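Local coordinates for ancylostoma secreted protein 1 (Necator americanus, PDB 3NT8) that is probably associated with the transition to parasitism by infective hookworm larvae, as a secreted protein built from two CAP domains, at residues 231-235 with 236-240; 281-284 with 285-288. All blocks are in the same frame, centred on the assembly; numbering follows the deposited sequence.

Interaction 1. Residues 231-235 with 236-240; sequences TGMTD and SVRDT
The guanidinium of Arg238 has the backbone of Met233 and Thr234 over one face: Met233 C lies 3.9 Å above the plane, nearer the border of the group than its middle, with Thr234 N beside it. Asp235 CG lies close to the guanidinium plane, at its rim, with the carboxylate turned against it, and the salt bridge from Arg238 NH1 to Asp235 OD1 is 2.8 Å long. As a hydrogen bond it is weak, bent to 129° at the proton, and the carboxylate and guanidinium planes are 47° apart, so this is no flat two-pronged pairing. The arginine gets there by running its chain extended from CG to NE, back along the first turn of helix 235-253 with CG 3.3 Å from Thr234 O.

This is the N-terminal start of that helix in the second CAP domain. Thr234 sits at the N-cap position without a capping bond from its side chain. Its hydroxyl is hydrogen-bonded to Glu222 instead, and OG1 lies 3.3 Å from Val237 CG2. Backbone i to i+4 bonds open the helix: Arg238 N to Thr234 O, 3.2 Å, and Asp239 N to Asp235 O, 3.1 Å. The bent Met233 chain turns its CE methyl onto Val237 CG1 at 3.6 Å, while Val237 also packs on helix 318-330.

Both members of the salt bridge have further partners. Asp235 takes the backbone N-H groups of Gln225 and Gln226 and bonds the Thr223 hydroxyl; Arg238 NE goes to Glu281 and NH1 also to Asn224 OD1. With Arg238 placed between two carboxylates, its positive charge would be stabilised, and Asp235, at the positive end of the helix dipole, probably stays ionised.

Interaction 2. Residues 281-284 with 285-288; sequences EASA and IRHG
With chi1 at -68°, Ile285 CG1 is anti to its own carbonyl carbon and drops back over Glu281 O, 3.2 Å away; chi2 near 180° then carries CD1 on to 4.0 Å from Glu281 CG. Glu281 meets it with CG anti to the backbone N (chi1 -170°), which places the methylene CG against the isoleucine while the carboxylate travels past it. This is one side of an ordinary alpha-helix, 278-288, in the second CAP domain.

The turns are tied by i to i+4 backbone bonds. Ile285 N reaches Glu281 O at 2.8 Å, Arg286 N is held by Ala282 O at a longer 3.2 Å, and Gly288 N closes on Ala284 O.

Arg286, on the exposed side, folds back where its chain bends at chi3. Ala282 O lies 3.7 Å off the plane of the Arg286 guanidinium, opposite the centre of one face, and NH2 approaches Ser283 CB at 3.6 Å. The oxygen faces the flat of the cation; no hydrogen bond is made, though its partial negative charge should suit the positive group.

The other polar ends point elsewhere. Glu281 OE2 takes Arg238 and the Tyr276 hydroxyl, OE1 takes Asn230, and Ser283 OG is bonded to Gln386 of strand 381-388, against which Ala284 also packs. His287 likewise leans on that strand; its ring reaches past the helix, where NE2 is hydrogen-bonded to Gln294 O, while its CB stays 3.9 Å from Ala284 O.

Overall arrangement
Interaction 1 comes first along the chain, where the loop after strand 213-215 runs into helix 235-253; interaction 2 follows on helix 278-288. Their centres are 13 Å apart, and the two touch directly. Arg238 NE and Glu281 OE2 form a 2.6 Å salt bridge, Met233 CB packs 3.6 Å from the same oxygen, and Thr231 O comes near Ile285 CD1. Both helices belong to the half of the chain whose mixed sheet runs 275-276, 369-376, 381-388, 305-311, and the short edge strand 275-276 lies between them in sequence. A buried charge pair thus joins the opening of one helix to the neighbouring helix within the second CAP domain.

Interaction 1. Residues 231-235 with 236-240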
loop_
_atom_site.group_PDB
_atom_site.type_symbol
_atom_site.label_atom_id
_atom_site.label_comp_id
_atom_site.label_asym_id
_atom_site.label_seq_id
_atom_site.Cartn_x
_atom_site.Cartn_y
_atom_site.Cartn_z
ATOM N N THR A 231 23.708 2.546 -1.496
ATOM C CA THR A 231 23.240 2.166 -2.811
ATOM C C THR A 231 22.036 1.318 -2.598
ATOM O O THR A 231 22.088 0.382 -1.780
ATOM C CB THR A 231 24.298 1.277 -3.562
ATOM O OG1 THR A 231 25.542 1.991 -3.652
ATOM C CG2 THR A 231 23.826 0.924 -4.954
ATOM N N GLY A 232 20.965 1.610 -3.338
ATOM C CA GLY A 232 19.726 0.823 -3.296
ATOM C C GLY A 232 18.526 1.635 -2.803
ATOM O O GLY A 232 17.374 1.209 -2.928
ATOM N N MET A 233 18.805 2.799 -2.213
ATOM C CA MET A 233 17.759 3.632 -1.695
ATOM C C MET A 233 17.846 5.005 -2.313
ATOM O O MET A 233 18.905 5.431 -2.764
ATOM C CB MET A 233 17.832 3.720 -0.158
ATOM C CG MET A 233 17.204 2.561 0.583
ATOM S SD MET A 233 15.396 2.447 0.498
ATOM C CE MET A 233 14.892 3.552 1.738
ATOM N N THR A 234 16.696 5.682 -2.338
ATOM C CA THR A 234 16.544 6.997 -2.910
ATOM C C THR A 234 15.836 7.859 -1.912
ATOM O O THR A 234 15.165 7.356 -1.028
ATOM C CB THR A 234 15.699 6.964 -4.227
ATOM O OG1 THR A 234 14.431 6.328 -4.014
ATOM C CG2 THR A 234 16.430 6.195 -5.302
ATOM N N ASP A 235 15.953 9.171 -2.098
ATOM C CA ASP A 235 15.409 10.146 -1.187
ATOM C C ASP A 235 13.899 10.075 -1.070
ATOM O O ASP A 235 13.374 10.360 -0.010
ATOM C CB ASP A 235 15.840 11.556 -1.579
ATOM C CG ASP A 235 17.327 11.739 -1.516
ATOM O OD1 ASP A 235 18.007 11.165 -0.625
ATOM O OD2 ASP A 235 17.850 12.490 -2.364
ATOM N N SER A 236 13.203 9.713 -2.149
ATOM C CA SER A 236 11.770 9.681 -2.113
ATOM C C SER A 236 11.338 8.583 -1.154
ATOM O O SER A 236 10.470 8.805 -0.303
ATOM C CB SER A 236 11.174 9.523 -3.544
ATOM O OG SER A 236 11.090 8.158 -3.978
ATOM N N VAL A 237 11.989 7.422 -1.242
ATOM C CA VAL A 237 11.657 6.262 -0.401
ATOM C C VAL A 237 11.951 6.528 1.078
ATOM O O VAL A 237 11.139 6.143 1.930
ATOM C CB VAL A 237 12.303 4.960 -0.904
ATOM C CG1 VAL A 237 11.777 3.720 -0.146
ATOM C CG2 VAL A 237 12.019 4.766 -2.443
ATOM N N ARG A 238 13.063 7.220 1.355
ATOM C CA ARG A 238 13.438 7.614 2.701
ATOM C C ARG A 238 12.330 8.454 3.292
ATOM O O ARG A 238 11.864 8.186 4.409
ATOM C CB ARG A 238 14.754 8.393 2.717
ATOM C CG ARG A 238 15.988 7.603 2.201
ATOM C CD ARG A 238 17.310 8.397 2.230
ATOM N NE ARG A 238 18.431 7.522 1.894
ATOM C CZ ARG A 238 19.158 7.596 0.782
ATOM N NH1 ARG A 238 18.915 8.538 -0.123
ATOM N NH2 ARG A 238 20.138 6.727 0.572
ATOM N N ASP A 239 11.927 9.499 2.570
ATOM C CA ASP A 239 10.881 10.416 3.069
ATOM C C ASP A 239 9.518 9.725 3.228
ATOM O O ASP A 239 8.724 10.116 4.061
ATOM C CB ASP A 239 10.714 11.616 2.166
ATOM C CG ASP A 239 11.961 12.466 2.067
ATOM O OD1 ASP A 239 12.726 12.581 3.069
ATOM O OD2 ASP A 239 12.150 13.055 0.976
ATOM N N THR A 240 9.235 8.725 2.410
ATOM C CA THR A 240 8.064 7.957 2.640
ATOM C C THR A 240 8.079 7.259 4.009
ATOM O O THR A 240 7.172 7.467 4.828
ATOM C CB THR A 240 7.802 6.999 1.508
ATOM O OG1 THR A 240 7.693 7.763 0.310
ATOM C CG2 THR A 240 6.486 6.306 1.716
#

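Interaction 2. Residues 281-284 with 285-288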
loop_
_atom_site.group_PDB
_atom_site.type_symbol
_atom_site.label_atom_id
_atom_site.label_comp_id
_atom_site.label_asym_id
_atom_site.label_seq_id
_atom_site.Cartn_x
_atom_site.Cartn_y
_atom_site.Cartn_z
ATOM N N GLU A 281 20.505 3.109 7.954
ATOM C CA GLU A 281 20.116 2.632 6.633
ATOM C C GLU A 281 21.128 1.606 6.094
ATOM O O GLU A 281 20.747 0.617 5.516
ATOM C CB GLU A 281 20.018 3.784 5.641
ATOM C CG GLU A 281 19.386 3.401 4.293
ATOM C CD GLU A 281 19.393 4.582 3.298
ATOM O OE1 GLU A 281 20.480 4.918 2.766
ATOM O OE2 GLU A 281 18.331 5.193 3.064
ATOM N N ALA A 282 22.401 1.890 6.245
ATOM C CA ALA A 282 23.453 1.047 5.667
ATOM C C ALA A 282 23.339 -0.306 6.336
ATOM O O ALA A 282 23.584 -1.323 5.696
ATOM C CB ALA A 282 24.834 1.628 5.947
ATOM N N SER A 283 22.936 -0.313 7.620
ATOM C CA SER A 283 22.774 -1.572 8.326
ATOM C C SER A 283 21.504 -2.302 7.841
ATOM O O SER A 283 21.423 -3.548 7.769
ATOM C CB SER A 283 22.755 -1.301 9.848
ATOM O OG SER A 283 22.496 -2.470 10.548
ATOM N N ALA A 284 20.451 -1.547 7.563
ATOM C CA ALA A 284 19.292 -2.240 7.000
ATOM C C ALA A 284 19.538 -2.762 5.588
ATOM O O ALA A 284 18.968 -3.799 5.236
ATOM C CB ALA A 284 18.130 -1.439 7.019
ATOM N N ILE A 285 20.345 -2.047 4.802
ATOM C CA ILE A 285 20.720 -2.446 3.447
ATOM C C ILE A 285 21.509 -3.758 3.425
ATOM O O ILE A 285 21.231 -4.601 2.596
ATOM C CB ILE A 285 21.511 -1.351 2.718
ATOM C CG1 ILE A 285 20.589 -0.160 2.435
ATOM C CG2 ILE A 285 22.142 -1.897 1.407
ATOM C CD1 ILE A 285 21.260 0.981 1.753
ATOM N N ARG A 286 22.427 -3.943 4.384
ATOM C CA ARG A 286 23.218 -5.153 4.488
ATOM C C ARG A 286 22.409 -6.401 4.676
ATOM O O ARG A 286 22.705 -7.432 4.077
ATOM C CB ARG A 286 24.182 -5.012 5.666
ATOM C CG ARG A 286 25.473 -4.313 5.241
ATOM C CD ARG A 286 26.583 -4.559 6.274
ATOM N NE ARG A 286 26.246 -3.895 7.513
ATOM C CZ ARG A 286 26.491 -2.620 7.775
ATOM N NH1 ARG A 286 27.106 -1.872 6.866
ATOM N NH2 ARG A 286 26.153 -2.128 8.972
ATOM N N HIS A 287 21.415 -6.302 5.554
ATOM C CA HIS A 287 20.516 -7.367 5.778
ATOM C C HIS A 287 19.500 -7.563 4.637
ATOM O O HIS A 287 19.210 -8.715 4.195
ATOM C CB HIS A 287 19.803 -7.107 7.070
ATOM C CG HIS A 287 18.805 -8.159 7.393
ATOM N ND1 HIS A 287 19.145 -9.484 7.503
ATOM C CD2 HIS A 287 17.464 -8.092 7.574
ATOM C CE1 HIS A 287 18.063 -10.187 7.763
ATOM N NE2 HIS A 287 17.030 -9.368 7.811
ATOM N N GLY A 288 18.934 -6.467 4.163
ATOM C CA GLY A 288 18.101 -6.530 2.962
ATOM C C GLY A 288 18.723 -7.283 1.776
ATOM O O GLY A 288 18.039 -8.129 1.156
#